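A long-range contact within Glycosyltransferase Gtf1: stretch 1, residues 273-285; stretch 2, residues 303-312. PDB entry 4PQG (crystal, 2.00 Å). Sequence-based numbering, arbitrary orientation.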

ATOM      1  N   GLN A 273      -3.644   9.970  17.020  1.00 20.79           N
ATOM      2  CA  GLN A 273      -4.202  11.115  16.314  1.00 21.25           C
ATOM      3  C   GLN A 273      -5.529  11.601  16.919  1.00 22.10           C
ATOM      4  O   GLN A 273      -5.777  12.812  16.981  1.00 21.99           O
ATOM      5  N   PHE A 274      -6.351  10.662  17.393  1.00 21.60           N
ATOM      6  CA  PHE A 274      -7.670  10.965  17.959  1.00 21.16           C
ATOM      7  C   PHE A 274      -7.528  11.541  19.374  1.00 22.40           C
ATOM      8  O   PHE A 274      -8.214  12.514  19.732  1.00 22.07           O
ATOM      9  N   THR A 275      -6.613  10.974  20.162  1.00 22.33           N
ATOM     10  CA  THR A 275      -6.271  11.502  21.496  1.00 23.91           C
ATOM     11  C   THR A 275      -5.845  12.969  21.397  1.00 24.33           C
ATOM     12  O   THR A 275      -6.258  13.804  22.206  1.00 25.85           O
ATOM     13  N   ASN A 276      -5.063  13.276  20.367  1.00 23.65           N
ATOM     14  CA  ASN A 276      -4.519  14.617  20.168  1.00 24.50           C
ATOM     15  C   ASN A 276      -5.148  15.359  18.983  1.00 23.66           C
ATOM     16  O   ASN A 276      -4.457  16.048  18.231  1.00 22.74           O
ATOM     17  N   ALA A 277      -6.466  15.214  18.832  1.00 24.14           N
ATOM     18  CA  ALA A 277      -7.208  15.805  17.706  1.00 24.32           C
ATOM     19  C   ALA A 277      -7.176  17.335  17.700  1.00 23.30           C
ATOM     20  O   ALA A 277      -7.320  17.945  16.654  1.00 21.59           O
ATOM     21  N   ASP A 278      -6.960  17.936  18.862  1.00 24.80           N
ATOM     22  CA  ASP A 278      -6.772  19.393  18.963  1.00 27.30           C
ATOM     23  C   ASP A 278      -5.605  19.922  18.118  1.00 27.78           C
ATOM     24  O   ASP A 278      -5.574  21.110  17.784  1.00 28.25           O
ATOM     25  N   LYS A 279      -4.657  19.047  17.762  1.00 26.56           N
ATOM     26  CA  LYS A 279      -3.498  19.436  16.943  1.00 26.13           C
ATOM     27  C   LYS A 279      -3.730  19.275  15.442  1.00 25.19           C
ATOM     28  O   LYS A 279      -2.919  19.721  14.625  1.00 27.36           O
ATOM     29  N   VAL A 280      -4.838  18.634  15.084  1.00 24.27           N
ATOM     30  CA  VAL A 280      -5.163  18.318  13.699  1.00 22.67           C
ATOM     31  C   VAL A 280      -6.125  19.371  13.141  1.00 24.12           C
ATOM     32  O   VAL A 280      -7.162  19.635  13.749  1.00 23.26           O
ATOM     33  N   ASP A 281      -5.783  19.937  11.981  1.00 25.50           N
ATOM     34  CA  ASP A 281      -6.636  20.920  11.309  1.00 27.29           C
ATOM     35  C   ASP A 281      -7.916  20.287  10.764  1.00 27.00           C
ATOM     36  O   ASP A 281      -8.998  20.812  10.988  1.00 24.56           O
ATOM     37  N   PHE A 282      -7.789  19.144  10.079  1.00 25.65           N
ATOM     38  CA  PHE A 282      -8.962  18.338   9.726  1.00 25.34           C
ATOM     39  C   PHE A 282      -8.665  16.853   9.527  1.00 24.28           C
ATOM     40  O   PHE A 282      -7.563  16.486   9.153  1.00 22.78           O
ATOM     41  N   PHE A 283      -9.655  16.014   9.815  1.00 24.44           N
ATOM     42  CA  PHE A 283      -9.578  14.602   9.461  1.00 23.62           C
ATOM     43  C   PHE A 283     -10.276  14.381   8.124  1.00 24.40           C
ATOM     44  O   PHE A 283     -11.271  15.051   7.819  1.00 24.43           O
ATOM     45  N   ILE A 284      -9.734  13.460   7.327  1.00 22.48           N
ATOM     46  CA  ILE A 284     -10.351  13.039   6.073  1.00 22.17           C
ATOM     47  C   ILE A 284     -10.858  11.594   6.201  1.00 22.15           C
ATOM     48  O   ILE A 284     -10.112  10.708   6.641  1.00 20.02           O
ATOM     49  N   VAL A 285     -12.127  11.366   5.853  1.00 21.38           N
ATOM     50  CA  VAL A 285     -12.691  10.005   5.754  1.00 21.89           C
ATOM     51  C   VAL A 285     -13.277   9.771   4.371  1.00 22.28           C
ATOM     52  O   VAL A 285     -13.622  10.728   3.689  1.00 23.50           O
ATOM     53  N   GLN A 303     -13.016  15.466  24.534  1.00 32.57           N
ATOM     54  CA  GLN A 303     -13.245  16.891  24.700  1.00 33.72           C
ATOM     55  C   GLN A 303     -12.916  17.670  23.423  1.00 32.97           C
ATOM     56  O   GLN A 303     -12.781  18.885  23.471  1.00 33.93           O
ATOM     57  N   HIS A 304     -12.778  16.977  22.290  1.00 31.89           N
ATOM     58  CA  HIS A 304     -12.485  17.628  21.009  1.00 31.60           C
ATOM     59  C   HIS A 304     -13.676  17.612  20.093  1.00 32.02           C
ATOM     60  O   HIS A 304     -14.478  16.686  20.126  1.00 32.27           O
ATOM     61  N   GLN A 305     -13.781  18.620  19.235  1.00 31.52           N
ATOM     62  CA  GLN A 305     -14.761  18.594  18.146  1.00 33.16           C
ATOM     63  C   GLN A 305     -14.074  18.994  16.867  1.00 30.68           C
ATOM     64  O   GLN A 305     -14.217  20.126  16.408  1.00 30.79           O
ATOM     65  N   PRO A 306     -13.320  18.052  16.276  1.00 30.57           N
ATOM     66  CA  PRO A 306     -12.489  18.387  15.139  1.00 28.33           C
ATOM     67  C   PRO A 306     -13.312  18.510  13.867  1.00 27.99           C
ATOM     68  O   PRO A 306     -14.449  18.034  13.808  1.00 27.98           O
ATOM     69  N   LYS A 307     -12.732  19.166  12.869  1.00 26.73           N
ATOM     70  CA  LYS A 307     -13.307  19.236  11.548  1.00 27.64           C
ATOM     71  C   LYS A 307     -13.055  17.907  10.846  1.00 27.28           C
ATOM     72  O   LYS A 307     -11.950  17.364  10.902  1.00 25.57           O
ATOM     73  N   ILE A 308     -14.089  17.384  10.202  1.00 26.61           N
ATOM     74  CA  ILE A 308     -13.989  16.105   9.493  1.00 26.32           C
ATOM     75  C   ILE A 308     -14.577  16.272   8.107  1.00 26.14           C
ATOM     76  O   ILE A 308     -15.728  16.659   7.968  1.00 28.57           O
ATOM     77  N   VAL A 309     -13.788  15.991   7.082  1.00 24.36           N
ATOM     78  CA  VAL A 309     -14.244  16.166   5.706  1.00 24.92           C
ATOM     79  C   VAL A 309     -14.301  14.805   5.021  1.00 24.45           C
ATOM     80  O   VAL A 309     -13.459  13.942   5.284  1.00 24.38           O
ATOM     81  N   THR A 310     -15.302  14.618   4.163  1.00 23.95           N
ATOM     82  CA  THR A 310     -15.442  13.399   3.390  1.00 23.46           C
ATOM     83  C   THR A 310     -14.825  13.564   2.011  1.00 24.41           C
ATOM     84  O   THR A 310     -15.302  14.345   1.200  1.00 23.38           O
ATOM     85  N   ILE A 311     -13.741  12.832   1.752  1.00 23.19           N
ATOM     86  CA  ILE A 311     -13.133  12.815   0.432  1.00 23.57           C
ATOM     87  C   ILE A 311     -12.771  11.374   0.117  1.00 23.91           C
ATOM     88  O   ILE A 311     -11.910  10.796   0.791  1.00 25.51           O
ATOM     89  N   PRO A 312     -13.447  10.778  -0.880  1.00 24.74           N
ATOM     90  CA  PRO A 312     -13.159   9.403  -1.295  1.00 22.90           C
ATOM     91  C   PRO A 312     -11.674   9.256  -1.623  1.00 23.04           C
ATOM     92  O   PRO A 312     -11.115  10.137  -2.270  1.00 22.43           O
TER

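The strongest polar ties are the rungs of a parallel ladder that pairs Phe283, Ile284 and Val285 with Ile308, Val309 and Thr310. Phe283 N donates to Lys307 O (2.9 Å) and Val309 N to Phe283 O (2.8 Å); Val285 N then donates to Val309 O (3.0 Å) and Ile311 N to Val285 O (2.9 Å). These bonds pair the backbones, and much of the packing around them is apolar.

One side-chain hydrogen bond crosses the contact. His304, chi1 m, points toward stretch 1, and its NE2 donates to Thr275 O (2.9 Å), a carbonyl in the last helical turn. An imidazole suits this place: its edge supplies the donor while one face lies against the backbone nitrogens of Ala277 and Asp278. Asp278, chi1 p, sets OD1 3.4 Å from His304 CE1, and within stretch 1 its OD2 accepts a hydrogen bond from Lys279 NZ (3.1 Å), part of a salt bridge. Before the ladder begins, water 1 bridges the two stretches: it lies 2.8 Å from Asp281 O and accepts from Lys307 N (2.8 Å).

Packing divides between the two sheet faces. On the face of Phe283, Val285 and Ile308, the Phe283 ring (chi1 m) meets Pro306 at its edge, CE2 to CB 3.5 Å; the compact proline ring also reaches Ala277, whose CB lies 4.2 Å from Pro306 CG. Ile308 (m, t) sets CG2 4.2 Å from Val285 CG2, branched residues well suited to a strand. On the other face, Val309, chi1 p, brings CG1 within 3.4 Å of Phe282 CD1 and 3.9 Å of Ile284 CG1. Ile284 (m, t) also rests its CG2 3.8 Å from Ile311 CB, extending the apolar contact beyond the strand. Lys307, with all four chi angles t, lays its CG 3.9 Å from Phe282 CB, while its end leads away, so aliphatic carbon makes the contact and the charged amine remains clear of it.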

ATOM      1  CB  GLN A 273      -4.361  10.833  14.817  1.00 20.87           C
ATOM      2  CG  GLN A 273      -3.098  10.354  14.118  1.00 20.71           C
ATOM      3  CD  GLN A 273      -2.988   8.831  14.089  1.00 21.35           C
ATOM      4  OE1 GLN A 273      -2.896   8.169  15.129  1.00 20.78           O
ATOM      5  NE2 GLN A 273      -3.003   8.273  12.892  1.00 21.78           N
ATOM      6  CB  PHE A 274      -8.577   9.702  17.956  1.00 21.63           C
ATOM      7  CG  PHE A 274      -8.999   9.244  16.573  1.00 19.99           C
ATOM      8  CD1 PHE A 274      -8.763  10.032  15.445  1.00 19.73           C
ATOM      9  CD2 PHE A 274      -9.673   8.039  16.410  1.00 20.64           C
ATOM     10  CE1 PHE A 274      -9.176   9.616  14.187  1.00 18.95           C
ATOM     11  CE2 PHE A 274     -10.104   7.615  15.158  1.00 20.13           C
ATOM     12  CZ  PHE A 274      -9.849   8.401  14.036  1.00 19.52           C
ATOM     13  CB  THR A 275      -5.144  10.663  22.148  1.00 24.13           C
ATOM     14  OG1 THR A 275      -5.613   9.321  22.337  1.00 24.57           O
ATOM     15  CG2 THR A 275      -4.720  11.244  23.500  1.00 24.58           C
ATOM     16  CB  ASN A 276      -2.996  14.505  19.996  1.00 25.14           C
ATOM     17  CG  ASN A 276      -2.327  13.925  21.223  1.00 26.28           C
ATOM     18  OD1 ASN A 276      -2.193  14.604  22.242  1.00 26.39           O
ATOM     19  ND2 ASN A 276      -1.920  12.657  21.145  1.00 25.42           N
ATOM     20  CB  ALA A 277      -8.653  15.305  17.678  1.00 23.86           C
ATOM     21  CB  ASP A 278      -6.601  19.812  20.425  1.00 28.94           C
ATOM     22  CG  ASP A 278      -5.429  19.115  21.094  1.00 33.16           C
ATOM     23  OD1 ASP A 278      -5.342  17.870  21.008  1.00 33.15           O
ATOM     24  OD2 ASP A 278      -4.583  19.812  21.694  1.00 35.17           O
ATOM     25  CB  LYS A 279      -2.255  18.637  17.355  1.00 27.22           C
ATOM     26  CG  LYS A 279      -1.824  18.800  18.809  1.00 29.41           C
ATOM     27  CD  LYS A 279      -1.477  20.243  19.180  1.00 31.89           C
ATOM     28  CE  LYS A 279      -0.771  20.333  20.533  1.00 32.23           C
ATOM     29  NZ  LYS A 279      -1.491  19.581  21.601  1.00 33.81           N
ATOM     30  CB  VAL A 280      -5.817  16.912  13.606  1.00 21.60           C
ATOM     31  CG1 VAL A 280      -6.208  16.564  12.189  1.00 19.32           C
ATOM     32  CG2 VAL A 280      -4.882  15.840  14.163  1.00 21.78           C
ATOM     33  CB  ASP A 281      -5.861  21.654  10.225  1.00 29.08           C
ATOM     34  CG  ASP A 281      -4.783  22.542  10.809  1.00 31.88           C
ATOM     35  OD1 ASP A 281      -5.129  23.546  11.461  1.00 34.74           O
ATOM     36  OD2 ASP A 281      -3.594  22.212  10.665  1.00 32.24           O
ATOM     37  CB  PHE A 282      -9.696  18.896   8.502  1.00 24.29           C
ATOM     38  CG  PHE A 282      -8.867  18.976   7.255  1.00 24.03           C
ATOM     39  CD1 PHE A 282      -9.009  18.025   6.254  1.00 24.09           C
ATOM     40  CD2 PHE A 282      -7.992  20.048   7.042  1.00 24.57           C
ATOM     41  CE1 PHE A 282      -8.274  18.117   5.079  1.00 23.33           C
ATOM     42  CE2 PHE A 282      -7.251  20.144   5.875  1.00 24.27           C
ATOM     43  CZ  PHE A 282      -7.397  19.179   4.886  1.00 24.47           C
ATOM     44  CB  PHE A 283     -10.220  13.742  10.541  1.00 23.09           C
ATOM     45  CG  PHE A 283      -9.501  13.784  11.866  1.00 22.97           C
ATOM     46  CD1 PHE A 283      -8.507  12.842  12.164  1.00 22.54           C
ATOM     47  CD2 PHE A 283      -9.813  14.753  12.821  1.00 21.75           C
ATOM     48  CE1 PHE A 283      -7.845  12.878  13.382  1.00 21.03           C
ATOM     49  CE2 PHE A 283      -9.154  14.792  14.039  1.00 20.60           C
ATOM     50  CZ  PHE A 283      -8.171  13.845  14.320  1.00 21.76           C
ATOM     51  CB  ILE A 284      -9.357  13.137   4.891  1.00 22.11           C
ATOM     52  CG1 ILE A 284      -8.707  14.527   4.832  1.00 21.41           C
ATOM     53  CG2 ILE A 284     -10.048  12.817   3.567  1.00 22.52           C
ATOM     54  CD1 ILE A 284      -7.649  14.666   3.738  1.00 20.69           C
ATOM     55  CB  VAL A 285     -13.787   9.714   6.800  1.00 21.86           C
ATOM     56  CG1 VAL A 285     -13.242   9.834   8.211  1.00 22.19           C
ATOM     57  CG2 VAL A 285     -14.990  10.632   6.597  1.00 20.10           C
ATOM     58  CB  GLN A 303     -12.426  17.426  25.888  1.00 37.00           C
ATOM     59  CG  GLN A 303     -12.835  16.875  27.251  1.00 39.82           C
ATOM     60  CD  GLN A 303     -14.265  17.233  27.638  1.00 42.88           C
ATOM     61  OE1 GLN A 303     -14.663  18.405  27.618  1.00 42.16           O
ATOM     62  NE2 GLN A 303     -15.049  16.218  27.993  1.00 42.59           N
ATOM     63  CB  HIS A 304     -11.343  16.935  20.259  1.00 33.74           C
ATOM     64  CG  HIS A 304     -10.130  16.641  21.096  1.00 34.56           C
ATOM     65  ND1 HIS A 304      -9.376  17.608  21.645  1.00 35.28           N
ATOM     66  CD2 HIS A 304      -9.533  15.430  21.443  1.00 36.31           C
ATOM     67  CE1 HIS A 304      -8.358  17.051  22.325  1.00 35.43           C
ATOM     68  NE2 HIS A 304      -8.451  15.717  22.197  1.00 36.96           N
ATOM     69  CB  GLN A 305     -15.975  19.499  18.412  1.00 34.44           C
ATOM     70  CG  GLN A 305     -17.143  18.840  19.139  1.00 38.15           C
ATOM     71  CD  GLN A 305     -17.276  17.326  18.934  1.00 39.56           C
ATOM     72  OE1 GLN A 305     -17.471  16.799  17.817  1.00 42.77           O
ATOM     73  NE2 GLN A 305     -17.192  16.617  20.037  1.00 40.84           N
ATOM     74  CB  PRO A 306     -11.532  17.198  15.047  1.00 28.33           C
ATOM     75  CG  PRO A 306     -12.277  16.054  15.631  1.00 28.75           C
ATOM     76  CD  PRO A 306     -13.314  16.602  16.570  1.00 29.67           C
ATOM     77  CB  LYS A 307     -12.685  20.378  10.750  1.00 28.26           C
ATOM     78  CG  LYS A 307     -13.190  20.444   9.320  1.00 30.26           C
ATOM     79  CD  LYS A 307     -12.828  21.744   8.627  1.00 33.77           C
ATOM     80  CE  LYS A 307     -13.708  21.921   7.393  1.00 35.63           C
ATOM     81  NZ  LYS A 307     -13.317  23.097   6.569  1.00 39.68           N
ATOM     82  CB  ILE A 308     -14.729  14.981  10.233  1.00 24.26           C
ATOM     83  CG1 ILE A 308     -14.185  14.806  11.656  1.00 24.33           C
ATOM     84  CG2 ILE A 308     -14.683  13.691   9.430  1.00 24.22           C
ATOM     85  CD1 ILE A 308     -14.954  13.796  12.492  1.00 24.14           C
ATOM     86  CB  VAL A 309     -13.380  17.196   4.919  1.00 25.22           C
ATOM     87  CG1 VAL A 309     -11.918  16.803   4.876  1.00 26.84           C
ATOM     88  CG2 VAL A 309     -13.895  17.397   3.497  1.00 26.27           C
ATOM     89  CB  THR A 310     -16.911  12.977   3.255  1.00 24.14           C
ATOM     90  OG1 THR A 310     -17.462  12.730   4.560  1.00 23.86           O
ATOM     91  CG2 THR A 310     -17.034  11.723   2.388  1.00 23.10           C
ATOM     92  CB  ILE A 311     -11.865  13.688   0.337  1.00 23.71           C
ATOM     93  CG1 ILE A 311     -12.074  15.067   0.977  1.00 24.08           C
ATOM     94  CG2 ILE A 311     -11.415  13.811  -1.113  1.00 23.14           C
ATOM     95  CD1 ILE A 311     -10.777  15.813   1.210  1.00 25.63           C
ATOM     96  CB  PRO A 312     -13.985   9.251  -2.564  1.00 23.11           C
ATOM     97  CG  PRO A 312     -15.160  10.144  -2.340  1.00 24.00           C
ATOM     98  CD  PRO A 312     -14.616  11.334  -1.601  1.00 24.81           C
TER
HETATM   99  O   HOH W   1     -10.289  20.390  13.436  1.00 33.81           O